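PDB 2PLN: response regulator from Helicobacter pylori, which probably acts as a DNA-binding transcription regulator of the two-component type, represented in this crystal structure by its N-terminal receiver domain. Local coordinates for residues L23-S28 with K115-I120; S75-I80 with I87-S92; D111-P116 with K121-R126. All coordinates share one frame; numbering follows the deposited sequence.

Overall arrangement
All three contacts use the one parallel sheet of the receiver domain, but at different places. Contact 2 is buried and wholly apolar across its segments: valines and an isoleucine close helix 73-83 onto strand 88-93. Contact 1, partly buried, lies at the C-terminal ends of the strands and is polar, a salt bridge and a water joining two loops. Contact 3 mixes both chemistries, pairing strand 111-114 with helix 120-130 at the boundary with the second subunit. Contacts 1 and 3 share K115 and P116, their centres about 8 Å apart. Strands 88-93 and 111-114 are neighbours in the sheet, and S92 of contact 2 meets Y117 of contact 1.

Contact 1: residues L23-S28 with K115-I120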
loop_
_atom_site.group_PDB
_atom_site.type_symbol
_atom_site.label_atom_id
_atom_site.label_comp_id
_atom_site.label_asym_id
_atom_site.label_seq_id
_atom_site.Cartn_x
_atom_site.Cartn_y
_atom_site.Cartn_z
ATOM N N LEU A 23 14.615 -9.563 1.015
ATOM C CA LEU A 23 13.393 -10.370 0.913
ATOM C C LEU A 23 13.537 -11.490 1.897
ATOM O O LEU A 23 14.439 -12.318 1.749
ATOM C CB LEU A 23 13.209 -10.956 -0.507
ATOM C CG LEU A 23 13.087 -9.980 -1.684
ATOM C CD1 LEU A 23 13.236 -10.651 -3.094
ATOM C CD2 LEU A 23 11.793 -9.134 -1.600
ATOM N N ILE A 24 12.686 -11.500 2.921
ATOM C CA ILE A 24 12.650 -12.636 3.854
ATOM C C ILE A 24 11.523 -13.552 3.417
ATOM O O ILE A 24 10.366 -13.231 3.566
ATOM C CB ILE A 24 12.534 -12.183 5.318
ATOM C CG1 ILE A 24 13.737 -11.265 5.671
ATOM C CG2 ILE A 24 12.418 -13.440 6.272
ATOM C CD1 ILE A 24 13.567 -10.404 6.920
ATOM N N GLU A 25 11.892 -14.699 2.860
ATOM C CA GLU A 25 10.956 -15.551 2.142
ATOM C C GLU A 25 11.483 -16.998 2.152
ATOM O O GLU A 25 12.590 -17.288 1.653
ATOM C CB GLU A 25 10.785 -15.032 0.713
ATOM C CG GLU A 25 9.893 -15.898 -0.183
ATOM C CD GLU A 25 8.529 -16.222 0.449
ATOM O OE1 GLU A 25 8.319 -17.407 0.816
ATOM O OE2 GLU A 25 7.666 -15.303 0.596
ATOM N N LYS A 26 10.687 -17.863 2.763
ATOM C CA LYS A 26 10.993 -19.288 2.991
ATOM C C LYS A 26 11.013 -20.069 1.682
ATOM O O LYS A 26 11.753 -21.057 1.542
ATOM C CB LYS A 26 9.892 -19.845 3.912
ATOM C CG LYS A 26 10.010 -21.281 4.371
ATOM C CD LYS A 26 8.725 -21.686 5.074
ATOM C CE LYS A 26 8.672 -23.193 5.335
ATOM N NZ LYS A 26 8.760 -23.985 4.062
ATOM N N ASN A 27 10.205 -19.629 0.721
ATOM C CA ASN A 27 10.060 -20.311 -0.552
ATOM C C ASN A 27 11.117 -19.826 -1.542
ATOM O O ASN A 27 11.009 -18.738 -2.109
ATOM C CB ASN A 27 8.628 -20.119 -1.047
ATOM C CG ASN A 27 8.349 -20.771 -2.385
ATOM O OD1 ASN A 27 7.190 -20.902 -2.780
ATOM N ND2 ASN A 27 9.370 -21.164 -3.082
ATOM N N SER A 28 12.164 -20.628 -1.751
ATOM C CA SER A 28 13.335 -20.119 -2.496
ATOM C C SER A 28 13.044 -19.841 -3.967
ATOM O O SER A 28 13.639 -18.942 -4.572
ATOM C CB SER A 28 14.542 -21.053 -2.361
ATOM O OG SER A 28 14.323 -22.235 -3.107
ATOM N N LYS A 115 -0.519 -13.094 0.144
ATOM C CA LYS A 115 0.023 -14.103 -0.755
ATOM C C LYS A 115 -1.084 -15.120 -1.030
ATOM O O LYS A 115 -1.901 -15.402 -0.135
ATOM C CB LYS A 115 1.190 -14.823 -0.100
ATOM C CG LYS A 115 2.396 -13.937 0.075
ATOM C CD LYS A 115 3.472 -14.652 0.864
ATOM C CE LYS A 115 4.337 -15.477 -0.034
ATOM N NZ LYS A 115 5.257 -16.288 0.826
ATOM N N PRO A 116 -1.112 -15.697 -2.229
ATOM C CA PRO A 116 -0.176 -15.409 -3.350
ATOM C C PRO A 116 -0.305 -14.045 -4.026
ATOM O O PRO A 116 -1.391 -13.462 -4.030
ATOM C CB PRO A 116 -0.464 -16.544 -4.354
ATOM C CG PRO A 116 -1.779 -17.100 -3.979
ATOM C CD PRO A 116 -2.066 -16.779 -2.544
ATOM N N TYR A 117 0.798 -13.541 -4.595
ATOM C CA TYR A 117 0.824 -12.229 -5.266
ATOM C C TYR A 117 0.019 -12.200 -6.576
ATOM O O TYR A 117 -0.146 -13.234 -7.230
ATOM C CB TYR A 117 2.272 -11.757 -5.518
ATOM C CG TYR A 117 3.136 -11.760 -4.283
ATOM C CD1 TYR A 117 4.157 -12.705 -4.108
ATOM C CD2 TYR A 117 2.914 -10.844 -3.266
ATOM C CE1 TYR A 117 4.929 -12.718 -2.964
ATOM C CE2 TYR A 117 3.696 -10.848 -2.122
ATOM C CZ TYR A 117 4.695 -11.778 -1.969
ATOM O OH TYR A 117 5.441 -11.752 -0.814
ATOM N N ARG A 118 -0.468 -11.012 -6.961
ATOM C CA ARG A 118 -1.226 -10.837 -8.210
ATOM C C ARG A 118 -0.376 -11.269 -9.406
ATOM O O ARG A 118 -0.857 -11.935 -10.341
ATOM C CB ARG A 118 -1.703 -9.386 -8.373
ATOM C CG ARG A 118 -2.898 -9.233 -9.309
ATOM C CD ARG A 118 -3.817 -8.050 -9.014
ATOM N NE ARG A 118 -4.743 -8.313 -7.908
ATOM C CZ ARG A 118 -4.584 -7.854 -6.666
ATOM N NH1 ARG A 118 -3.536 -7.101 -6.363
ATOM N NH2 ARG A 118 -5.471 -8.136 -5.717
ATOM N N SER A 119 0.894 -10.889 -9.350
ATOM C CA SER A 119 1.909 -11.198 -10.353
ATOM C C SER A 119 3.200 -10.604 -9.845
ATOM O O SER A 119 3.182 -9.668 -9.003
ATOM C CB SER A 119 1.555 -10.631 -11.748
ATOM O OG SER A 119 1.960 -9.292 -11.975
ATOM N N ILE A 120 4.317 -11.119 -10.353
ATOM C CA ILE A 120 5.623 -10.490 -10.063
ATOM C C ILE A 120 5.653 -9.018 -10.519
ATOM O O ILE A 120 6.096 -8.156 -9.749
ATOM C CB ILE A 120 6.790 -11.316 -10.667
ATOM C CG1 ILE A 120 6.876 -12.694 -10.005
ATOM C CG2 ILE A 120 8.102 -10.492 -10.659
ATOM C CD1 ILE A 120 7.219 -12.731 -8.534
HETATM O O HOH W 1 7.790 -12.892 -0.390
#
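E25 and K115 meet in a salt bridge at the C-terminal end of the sheet of this CheY-like receiver domain, where the loops after strands 20-24 and 111-114 face each other. K115 NZ gives a short bond of 2.6 Å to E25 OE2, reaching that oxygen on its syn side and 20° out of the carboxylate plane. The two side chains approach from opposite directions. A water joins the same oxygen to the second loop: it donates to E25 OE2 and lies 2.6 Å from Y117 OH, in the plane of the phenol ring and at its edge. The phenol also hydrogen-bonds to S92 OG. E25 OE2 is thus held by K115 NZ, the water and, weakly, S69 OG.

K115 precedes a cis peptide to P116, as is familiar from the lysine-proline pair of receiver domains, and its aliphatic part rests on L30 of helix 28-40. D64, the predicted phosphorylation site, comes just before strand 65-68, whereas S69 follows that strand and borders this cluster. At the other oxygen, a turn of the E25 chain at chi2 (51°) presents OE1 to the start of helix 28-40: N27 N, at the N-cap position, donates to the anti lone pair of E25 OE1 over 2.9 Å.

Contact 2: residues S75-I80 with I87-S92; sequences SFVSRI and IVVLVS
V77 and V91 make the tightest apolar contact between helix 75-80 and strand 88-92, their CG2 methyls 3.4 Å apart, closer than usual for two carbons. The side chains cross at about a right angle. In both valines CG2 is the branch anti to the carbonyl carbon, and this puts methyl against methyl. The same V77 CG2 also touches V89 CG1 at 3.9 Å, so a single methyl touches two strand residues, V89 and V91. One turn further along the helix, I80 CG2 meets the other branch of V89, CG2, at 3.8 Å. V89 thus spreads its two methyls between successive helix positions, V77 and I80, at an oblique crossing in each case.

Helix and strand run antiparallel, their short axes 9.8 Å apart at the closest. This is the return leg of a beta-alpha-beta crossover, in which helix 73-83 links strands 65-68 and 88-93. V88 and L90 turn to the opposite face of the sheet, where they pack on helix 120-130.

Aromatic packing lies within the helix itself: I80 CG1 sits 3.6 Å above one face of the F76 ring, toward its rim, while that ring also reaches V68 and helix 51-60. The guanidinium of the partly exposed R79 lies with a face over F76 CA, and its NE is paired with E55. On the strand, V89 N is bound by D110 OD2.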
loop_
_atom_site.group_PDB
_atom_site.type_symbol
_atom_site.label_atom_id
_atom_site.label_comp_id
_atom_site.label_asym_id
_atom_site.label_seq_id
_atom_site.Cartn_x
_atom_site.Cartn_y
_atom_site.Cartn_z
ATOM N N SER A 75 6.441 -8.674 15.402
ATOM C CA SER A 75 7.430 -8.168 16.376
ATOM C C SER A 75 8.645 -7.627 15.644
ATOM O O SER A 75 9.213 -6.613 16.015
ATOM C CB SER A 75 7.832 -9.231 17.400
ATOM O OG SER A 75 8.388 -10.355 16.745
ATOM N N PHE A 76 9.035 -8.322 14.577
ATOM C CA PHE A 76 10.142 -7.882 13.726
ATOM C C PHE A 76 9.875 -6.490 13.146
ATOM O O PHE A 76 10.781 -5.647 13.074
ATOM C CB PHE A 76 10.328 -8.935 12.644
ATOM C CG PHE A 76 11.207 -8.525 11.502
ATOM C CD1 PHE A 76 10.650 -8.035 10.313
ATOM C CD2 PHE A 76 12.591 -8.682 11.586
ATOM C CE1 PHE A 76 11.443 -7.701 9.244
ATOM C CE2 PHE A 76 13.394 -8.350 10.517
ATOM C CZ PHE A 76 12.822 -7.852 9.337
ATOM N N VAL A 77 8.621 -6.248 12.731
ATOM C CA VAL A 77 8.262 -4.957 12.129
ATOM C C VAL A 77 8.588 -3.846 13.137
ATOM O O VAL A 77 9.256 -2.872 12.809
ATOM C CB VAL A 77 6.790 -4.918 11.673
ATOM C CG1 VAL A 77 6.343 -3.516 11.346
ATOM C CG2 VAL A 77 6.591 -5.836 10.440
ATOM N N SER A 78 8.093 -4.007 14.357
ATOM C CA SER A 78 8.345 -3.024 15.394
ATOM C C SER A 78 9.851 -2.853 15.705
ATOM O O SER A 78 10.307 -1.742 15.875
ATOM C CB SER A 78 7.571 -3.389 16.664
ATOM O OG SER A 78 7.742 -2.354 17.604
ATOM N N ARG A 79 10.604 -3.951 15.777
ATOM C CA ARG A 79 12.059 -3.847 16.059
ATOM C C ARG A 79 12.792 -3.040 15.001
ATOM O O ARG A 79 13.636 -2.176 15.324
ATOM C CB ARG A 79 12.725 -5.211 16.175
ATOM C CG ARG A 79 12.422 -5.967 17.424
ATOM C CD ARG A 79 13.382 -7.106 17.660
ATOM N NE ARG A 79 13.421 -8.091 16.574
ATOM C CZ ARG A 79 12.501 -9.040 16.390
ATOM N NH1 ARG A 79 11.443 -9.145 17.204
ATOM N NH2 ARG A 79 12.622 -9.881 15.385
ATOM N N ILE A 80 12.438 -3.271 13.734
ATOM C CA ILE A 80 13.098 -2.605 12.593
ATOM C C ILE A 80 12.686 -1.149 12.486
ATOM O O ILE A 80 13.517 -0.266 12.175
ATOM C CB ILE A 80 12.770 -3.369 11.249
ATOM C CG1 ILE A 80 13.395 -4.757 11.261
ATOM C CG2 ILE A 80 13.222 -2.535 10.015
ATOM C CD1 ILE A 80 14.872 -4.772 11.508
ATOM N N ILE A 87 13.864 2.663 6.797
ATOM C CA ILE A 87 13.686 1.525 5.920
ATOM C C ILE A 87 12.184 1.252 5.754
ATOM O O ILE A 87 11.436 1.269 6.722
ATOM C CB ILE A 87 14.454 0.271 6.419
ATOM C CG1 ILE A 87 15.946 0.610 6.663
ATOM C CG2 ILE A 87 14.277 -0.853 5.413
ATOM C CD1 ILE A 87 16.841 -0.574 7.027
ATOM N N VAL A 88 11.765 1.049 4.512
ATOM C CA VAL A 88 10.380 0.737 4.205
ATOM C C VAL A 88 10.190 -0.736 4.554
ATOM O O VAL A 88 11.027 -1.579 4.196
ATOM C CB VAL A 88 10.092 0.991 2.709
ATOM C CG1 VAL A 88 8.679 0.607 2.347
ATOM C CG2 VAL A 88 10.350 2.475 2.351
ATOM N N VAL A 89 9.085 -1.043 5.232
ATOM C CA VAL A 89 8.789 -2.397 5.643
ATOM C C VAL A 89 7.449 -2.863 5.064
ATOM O O VAL A 89 6.399 -2.231 5.292
ATOM C CB VAL A 89 8.753 -2.502 7.187
ATOM C CG1 VAL A 89 8.347 -3.894 7.604
ATOM C CG2 VAL A 89 10.113 -2.057 7.804
ATOM N N LEU A 90 7.492 -3.964 4.325
ATOM C CA LEU A 90 6.283 -4.572 3.713
ATOM C C LEU A 90 6.103 -5.934 4.330
ATOM O O LEU A 90 7.055 -6.722 4.406
ATOM C CB LEU A 90 6.425 -4.731 2.189
ATOM C CG LEU A 90 7.011 -3.563 1.370
ATOM C CD1 LEU A 90 6.883 -3.828 -0.138
ATOM C CD2 LEU A 90 6.322 -2.198 1.746
ATOM N N VAL A 91 4.899 -6.198 4.812
ATOM C CA VAL A 91 4.575 -7.495 5.415
ATOM C C VAL A 91 3.750 -8.210 4.372
ATOM O O VAL A 91 2.785 -7.661 3.853
ATOM C CB VAL A 91 3.724 -7.312 6.711
ATOM C CG1 VAL A 91 3.162 -8.633 7.194
ATOM C CG2 VAL A 91 4.567 -6.664 7.818
ATOM N N SER A 92 4.129 -9.445 4.071
ATOM C CA SER A 92 3.387 -10.272 3.141
ATOM C C SER A 92 2.965 -11.569 3.877
ATOM O O SER A 92 3.748 -12.131 4.663
ATOM C CB SER A 92 4.292 -10.480 1.915
ATOM O OG SER A 92 3.935 -11.609 1.168
#

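Contact 3: residues D111-P116 with K121-R126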
loop_
_atom_site.group_PDB
_atom_site.type_symbol
_atom_site.label_atom_id
_atom_site.label_comp_id
_atom_site.label_asym_id
_atom_site.label_seq_id
_atom_site.Cartn_x
_atom_site.Cartn_y
_atom_site.Cartn_z
ATOM N N ASP A 111 3.146 -1.543 4.224
ATOM C CA ASP A 111 2.138 -2.221 3.463
ATOM C C ASP A 111 1.889 -3.600 4.040
ATOM O O ASP A 111 2.693 -4.131 4.833
ATOM C CB ASP A 111 2.586 -2.315 1.991
ATOM C CG ASP A 111 1.419 -2.235 1.001
ATOM O OD1 ASP A 111 0.262 -2.610 1.362
ATOM O OD2 ASP A 111 1.595 -1.832 -0.169
ATOM N N TYR A 112 0.758 -4.167 3.646
ATOM C CA TYR A 112 0.369 -5.522 4.003
ATOM C C TYR A 112 -0.172 -6.178 2.732
ATOM O O TYR A 112 -1.120 -5.671 2.105
ATOM C CB TYR A 112 -0.694 -5.479 5.102
ATOM C CG TYR A 112 -1.124 -6.841 5.611
ATOM C CD1 TYR A 112 -2.307 -7.417 5.171
ATOM C CD2 TYR A 112 -0.348 -7.560 6.549
ATOM C CE1 TYR A 112 -2.726 -8.688 5.657
ATOM C CE2 TYR A 112 -0.772 -8.824 7.033
ATOM C CZ TYR A 112 -1.947 -9.374 6.575
ATOM O OH TYR A 112 -2.357 -10.648 7.042
ATOM N N ILE A 113 0.433 -7.298 2.337
ATOM C CA ILE A 113 0.189 -7.824 1.001
ATOM C C ILE A 113 -0.196 -9.289 1.176
ATOM O O ILE A 113 0.526 -10.043 1.807
ATOM C CB ILE A 113 1.468 -7.679 0.124
ATOM C CG1 ILE A 113 1.893 -6.204 0.006
ATOM C CG2 ILE A 113 1.302 -8.352 -1.278
ATOM C CD1 ILE A 113 3.322 -6.049 -0.392
ATOM N N ALA A 114 -1.356 -9.687 0.663
ATOM C CA ALA A 114 -1.738 -11.098 0.726
ATOM C C ALA A 114 -0.934 -11.905 -0.284
ATOM O O ALA A 114 -0.676 -11.444 -1.401
ATOM C CB ALA A 114 -3.224 -11.268 0.440
ATOM N N LYS A 115 -0.519 -13.094 0.144
ATOM C CA LYS A 115 0.023 -14.103 -0.755
ATOM C C LYS A 115 -1.084 -15.120 -1.030
ATOM O O LYS A 115 -1.901 -15.402 -0.135
ATOM C CB LYS A 115 1.190 -14.823 -0.100
ATOM C CG LYS A 115 2.396 -13.937 0.075
ATOM C CD LYS A 115 3.472 -14.652 0.864
ATOM C CE LYS A 115 4.337 -15.477 -0.034
ATOM N NZ LYS A 115 5.257 -16.288 0.826
ATOM N N PRO A 116 -1.112 -15.697 -2.229
ATOM C CA PRO A 116 -0.176 -15.409 -3.350
ATOM C C PRO A 116 -0.305 -14.045 -4.026
ATOM O O PRO A 116 -1.391 -13.462 -4.030
ATOM C CB PRO A 116 -0.464 -16.544 -4.354
ATOM C CG PRO A 116 -1.779 -17.100 -3.979
ATOM C CD PRO A 116 -2.066 -16.779 -2.544
ATOM N N LYS A 121 5.148 -8.712 -11.731
ATOM C CA LYS A 121 5.162 -7.341 -12.241
ATOM C C LYS A 121 4.348 -6.361 -11.353
ATOM O O LYS A 121 4.779 -5.246 -11.114
ATOM C CB LYS A 121 4.671 -7.268 -13.711
ATOM C CG LYS A 121 5.766 -7.578 -14.754
ATOM C CD LYS A 121 5.242 -7.365 -16.189
ATOM C CE LYS A 121 6.105 -8.165 -17.176
ATOM N NZ LYS A 121 5.608 -8.033 -18.587
ATOM N N ALA A 122 3.181 -6.797 -10.898
ATOM C CA ALA A 122 2.342 -6.003 -9.990
ATOM C C ALA A 122 3.034 -5.830 -8.625
ATOM O O ALA A 122 2.969 -4.748 -8.031
ATOM C CB ALA A 122 0.983 -6.669 -9.816
ATOM N N LEU A 123 3.638 -6.898 -8.103
ATOM C CA LEU A 123 4.383 -6.795 -6.842
ATOM C C LEU A 123 5.559 -5.808 -6.972
ATOM O O LEU A 123 5.776 -4.960 -6.105
ATOM C CB LEU A 123 4.883 -8.179 -6.408
ATOM C CG LEU A 123 5.822 -8.185 -5.199
ATOM C CD1 LEU A 123 5.168 -7.457 -3.977
ATOM C CD2 LEU A 123 6.171 -9.646 -4.897
ATOM N N VAL A 124 6.302 -5.913 -8.073
ATOM C CA VAL A 124 7.410 -4.999 -8.344
ATOM C C VAL A 124 6.976 -3.538 -8.483
ATOM O O VAL A 124 7.646 -2.625 -7.966
ATOM C CB VAL A 124 8.262 -5.495 -9.553
ATOM C CG1 VAL A 124 9.239 -4.440 -10.005
ATOM C CG2 VAL A 124 8.955 -6.848 -9.186
ATOM N N ALA A 125 5.868 -3.308 -9.183
ATOM C CA ALA A 125 5.307 -1.974 -9.315
ATOM C C ALA A 125 4.951 -1.384 -7.923
ATOM O O ALA A 125 5.164 -0.195 -7.655
ATOM C CB ALA A 125 4.069 -2.020 -10.216
ATOM N N ARG A 126 4.413 -2.221 -7.049
ATOM C CA ARG A 126 4.061 -1.789 -5.678
ATOM C C ARG A 126 5.343 -1.427 -4.905
ATOM O O ARG A 126 5.387 -0.410 -4.236
ATOM C CB ARG A 126 3.323 -2.905 -4.944
ATOM C CG ARG A 126 2.962 -2.634 -3.436
ATOM C CD ARG A 126 2.093 -3.721 -2.843
ATOM N NE ARG A 126 0.819 -3.806 -3.562
ATOM C CZ ARG A 126 -0.283 -3.111 -3.246
ATOM N NH1 ARG A 126 -0.282 -2.320 -2.166
ATOM N NH2 ARG A 126 -1.391 -3.217 -4.013
#
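R126 lays its CD methylene against the end of I113, 3.6 Å from I113 CD1, the two chains sliding past each other in opposite directions. The same methylene lies 3.3 Å from D111 OD2, so the arginine passes between an apolar and a charged neighbour before its guanidinium begins. Its chain is extended as far as CD and then bends at chi3 (-61°), which swings NH1 back to the carboxylate. There R126 NH1 donates to D111 OD2 over 2.8 Å in a salt bridge with an N-H...O angle of 159°. The oxygen uses its syn lone pair and sits at the guanidinium edge, essentially in its plane. The two flat groups are nonetheless turned 61° apart, and one nitrogen alone makes the bond, with no side-by-side pairing of two nitrogens and two oxygens. At the other carboxylate oxygen, D111 OD1 accepts Y112 N at 2.8 Å in a bent bond that should help limit the rotation of the carboxylate.

Toward the start of the helix the contact is purely apolar: I113 CD1 faces L123 CD1 at 4.3 Å, and L123 also packs on Y117. R130 of the same helix gives D111 OD2 a second positive partner. Across the assembly the pair is reciprocated, with R126 of the second subunit bonded to D111 OD1, and R126 here paired with D111 and E101 of that subunit. Such charges probably keep the buried carboxylate ionised. A two-fold-like exchange of salt bridges on the face formed by edge strand 111-114 and the helices flanking it, 98-106 and 120-130, is characteristic of receiver-domain dimers in the OmpR/PhoB family.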